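Local structure of major pilin backbone protein T-antigen, T13 (Streptococcus pyogenes, 6BBT) at residues Y188-V194 / V205-Q209. The protein forms the backbone of the pilus on the surface of group A streptococci as its major pilin subunit, the T13 serotyping antigen. Residues are numbered along the deposited sequence; the frame is centred on the assembly and turned at random.
Sequences YEKGQVV and VVIGQ
V194 and V205 form an antiparallel hydrogen-bonded pair (V194 N to V205 O 2.9 Å, V205 N to V194 O 2.8 Å) beside the non-hydrogen-bonded pair V193 and V206; β-branched valine suits extended strands. Beyond the strands, I207 N gives a nearly straight bond to Q192 O (2.8 Å), and G191 N binds I207 O. The branched side chain of I207 points toward 188-194: with CG1 anti to its carbonyl carbon (chi1 -70°), its CD1 lies 4.0 Å from V194 CG2 and equally near Y188 CB, while L25 adds to this apolar cluster. On the face of the sheet opposite V194 and V205, V193 CG1 meets V206 CG2 at 4.0 Å. The two segments meet at the open end of the β-hairpin 193-198/201-206, in the pilin's second domain, where a type II turn adjoins each strand. Glycine accepts the positive phi of G191 and G208; the bare CA of G191 admits V206 CG1 to 3.5 Å, and G208, lacking CB, lets K190 CG pass. Flexible K190 reaches across to the second turn, its NZ weakly bonded to G208 O (3.2 Å) and water-linked to I207 O and Q209 OE1. E189 turns away to a salt bridge with K28.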
ATOM      1  N   TYR A 188       8.146   0.043   4.880  1.00 13.14           N
ATOM      2  CA  TYR A 188       8.352  -1.205   5.620  1.00 13.59           C
ATOM      3  C   TYR A 188       9.582  -1.056   6.498  1.00 13.88           C
ATOM      4  O   TYR A 188      10.697  -1.067   6.013  1.00 13.08           O
ATOM      5  CB  TYR A 188       8.497  -2.389   4.631  1.00 14.08           C
ATOM      6  CG  TYR A 188       7.339  -2.450   3.673  1.00 14.09           C
ATOM      7  CD1 TYR A 188       6.121  -2.971   4.069  1.00 14.86           C
ATOM      8  CD2 TYR A 188       7.448  -1.934   2.385  1.00 14.60           C
ATOM      9  CE1 TYR A 188       5.043  -3.019   3.200  1.00 14.96           C
ATOM     10  CE2 TYR A 188       6.387  -1.978   1.507  1.00 14.53           C
ATOM     11  CZ  TYR A 188       5.182  -2.498   1.927  1.00 15.23           C
ATOM     12  OH  TYR A 188       4.136  -2.521   1.052  1.00 16.99           O
ATOM     13  N   GLU A 189       9.348  -0.958   7.797  1.00 14.85           N
ATOM     14  CA  GLU A 189      10.323  -0.491   8.751  1.00 16.03           C
ATOM     15  C   GLU A 189      11.126  -1.617   9.383  1.00 15.12           C
ATOM     16  O   GLU A 189      10.705  -2.790   9.432  1.00 13.69           O
ATOM     17  CB  GLU A 189       9.616   0.288   9.851  1.00 18.35           C
ATOM     18  CG  GLU A 189       8.791   1.458   9.311  1.00 20.89           C
ATOM     19  CD  GLU A 189       8.531   2.516  10.362  1.00 24.20           C
ATOM     20  OE1 GLU A 189       7.968   2.174  11.425  1.00 27.38           O
ATOM     21  OE2 GLU A 189       8.897   3.688  10.120  1.00 27.21           O
ATOM     22  N   LYS A 190      12.282  -1.220   9.887  1.00 14.53           N
ATOM     23  CA  LYS A 190      13.176  -2.091  10.649  1.00 15.25           C
ATOM     24  C   LYS A 190      12.451  -2.792  11.776  1.00 14.05           C
ATOM     25  O   LYS A 190      11.617  -2.203  12.465  1.00 13.16           O
ATOM     26  CB  LYS A 190      14.307  -1.245  11.258  1.00 16.78           C
ATOM     27  CG  LYS A 190      15.377  -2.015  12.009  1.00 19.65           C
ATOM     28  CD  LYS A 190      16.471  -1.056  12.492  1.00 22.01           C
ATOM     29  CE  LYS A 190      17.417  -1.736  13.486  1.00 23.85           C
ATOM     30  NZ  LYS A 190      18.121  -2.951  12.966  1.00 25.51           N
ATOM     31  N   GLY A 191      12.778  -4.058  11.973  1.00 13.37           N
ATOM     32  CA  GLY A 191      12.166  -4.815  13.037  1.00 13.41           C
ATOM     33  C   GLY A 191      10.842  -5.481  12.690  1.00 13.92           C
ATOM     34  O   GLY A 191      10.329  -6.240  13.504  1.00 13.81           O
ATOM     35  N   GLN A 192      10.276  -5.219  11.505  1.00 14.13           N
ATOM     36  CA  GLN A 192       9.101  -5.976  11.046  1.00 14.44           C
ATOM     37  C   GLN A 192       9.571  -7.266  10.401  1.00 14.74           C
ATOM     38  O   GLN A 192      10.741  -7.380  10.010  1.00 14.25           O
ATOM     39  CB  GLN A 192       8.271  -5.126  10.096  1.00 14.77           C
ATOM     40  CG  GLN A 192       7.748  -3.877  10.783  1.00 15.10           C
ATOM     41  CD  GLN A 192       6.741  -4.200  11.861  1.00 16.01           C
ATOM     42  OE1 GLN A 192       5.853  -4.991  11.658  1.00 16.78           O
ATOM     43  NE2 GLN A 192       6.874  -3.585  13.006  1.00 17.20           N
ATOM     44  N   VAL A 193       8.677  -8.247  10.289  1.00 15.30           N
ATOM     45  CA  VAL A 193       9.075  -9.582   9.845  1.00 15.76           C
ATOM     46  C   VAL A 193       8.461  -9.918   8.481  1.00 15.30           C
ATOM     47  O   VAL A 193       7.358  -9.482   8.159  1.00 13.73           O
ATOM     48  CB  VAL A 193       8.774 -10.704  10.872  1.00 17.87           C
ATOM     49  CG1 VAL A 193       9.581 -10.512  12.142  1.00 19.26           C
ATOM     50  CG2 VAL A 193       7.320 -10.799  11.253  1.00 18.64           C
ATOM     51  N   VAL A 194       9.250 -10.618   7.682  1.00 14.96           N
ATOM     52  CA  VAL A 194       8.858 -11.125   6.386  1.00 15.86           C
ATOM     53  C   VAL A 194       9.100 -12.641   6.447  1.00 16.28           C
ATOM     54  O   VAL A 194      10.129 -13.115   6.955  1.00 14.59           O
ATOM     55  CB  VAL A 194       9.716 -10.480   5.256  1.00 16.55           C
ATOM     56  CG1 VAL A 194       9.396 -11.073   3.884  1.00 17.09           C
ATOM     57  CG2 VAL A 194       9.488  -8.958   5.208  1.00 17.24           C
ATOM     58  N   VAL A 205      12.272 -13.519   8.719  1.00 15.46           N
ATOM     59  CA  VAL A 205      13.390 -12.640   8.461  1.00 14.81           C
ATOM     60  C   VAL A 205      12.998 -11.271   9.019  1.00 13.79           C
ATOM     61  O   VAL A 205      11.945 -10.751   8.687  1.00 14.30           O
ATOM     62  CB  VAL A 205      13.677 -12.535   6.961  1.00 14.69           C
ATOM     63  CG1 VAL A 205      14.830 -11.565   6.695  1.00 15.20           C
ATOM     64  CG2 VAL A 205      13.991 -13.913   6.405  1.00 14.94           C
ATOM     65  N   VAL A 206      13.833 -10.697   9.873  1.00 12.70           N
ATOM     66  CA  VAL A 206      13.565  -9.375  10.412  1.00 12.14           C
ATOM     67  C   VAL A 206      14.211  -8.340   9.484  1.00 11.47           C
ATOM     68  O   VAL A 206      15.411  -8.424   9.174  1.00 11.35           O
ATOM     69  CB  VAL A 206      14.116  -9.211  11.847  1.00 11.99           C
ATOM     70  CG1 VAL A 206      13.800  -7.814  12.386  1.00 11.67           C
ATOM     71  CG2 VAL A 206      13.546 -10.284  12.760  1.00 12.56           C
ATOM     72  N   ILE A 207      13.415  -7.368   9.049  1.00 11.40           N
ATOM     73  CA  ILE A 207      13.897  -6.274   8.196  1.00 10.99           C
ATOM     74  C   ILE A 207      14.968  -5.470   8.926  1.00 11.17           C
ATOM     75  O   ILE A 207      14.816  -5.149  10.084  1.00 10.45           O
ATOM     76  CB  ILE A 207      12.753  -5.338   7.777  1.00 10.91           C
ATOM     77  CG1 ILE A 207      11.844  -6.069   6.786  1.00 11.00           C
ATOM     78  CG2 ILE A 207      13.290  -4.056   7.143  1.00 11.02           C
ATOM     79  CD1 ILE A 207      10.560  -5.346   6.464  1.00 11.01           C
ATOM     80  N   GLY A 208      16.054  -5.198   8.220  1.00 11.43           N
ATOM     81  CA  GLY A 208      17.137  -4.318   8.688  1.00 11.90           C
ATOM     82  C   GLY A 208      18.258  -4.981   9.430  1.00 12.22           C
ATOM     83  O   GLY A 208      18.995  -4.297  10.146  1.00 12.86           O
ATOM     84  N   GLN A 209      18.374  -6.305   9.312  1.00 12.22           N
ATOM     85  CA  GLN A 209      19.499  -7.040   9.906  1.00 13.02           C
ATOM     86  C   GLN A 209      19.846  -8.245   9.063  1.00 13.56           C
ATOM     87  O   GLN A 209      19.004  -8.778   8.359  1.00 13.53           O
ATOM     88  CB  GLN A 209      19.195  -7.479  11.363  1.00 12.98           C
ATOM     89  CG  GLN A 209      18.103  -8.537  11.469  1.00 12.65           C
ATOM     90  CD  GLN A 209      17.574  -8.755  12.882  1.00 12.32           C
ATOM     91  OE1 GLN A 209      17.106  -7.830  13.542  1.00 11.90           O
ATOM     92  NE2 GLN A 209      17.645  -9.994  13.347  1.00 12.61           N
TER
HETATM   93  O   HOH W   1      16.436  -5.310  12.521  1.00 11.80           O
HETATM   94  O   HOH W   2      19.426  -1.422  10.635  1.00 37.45           O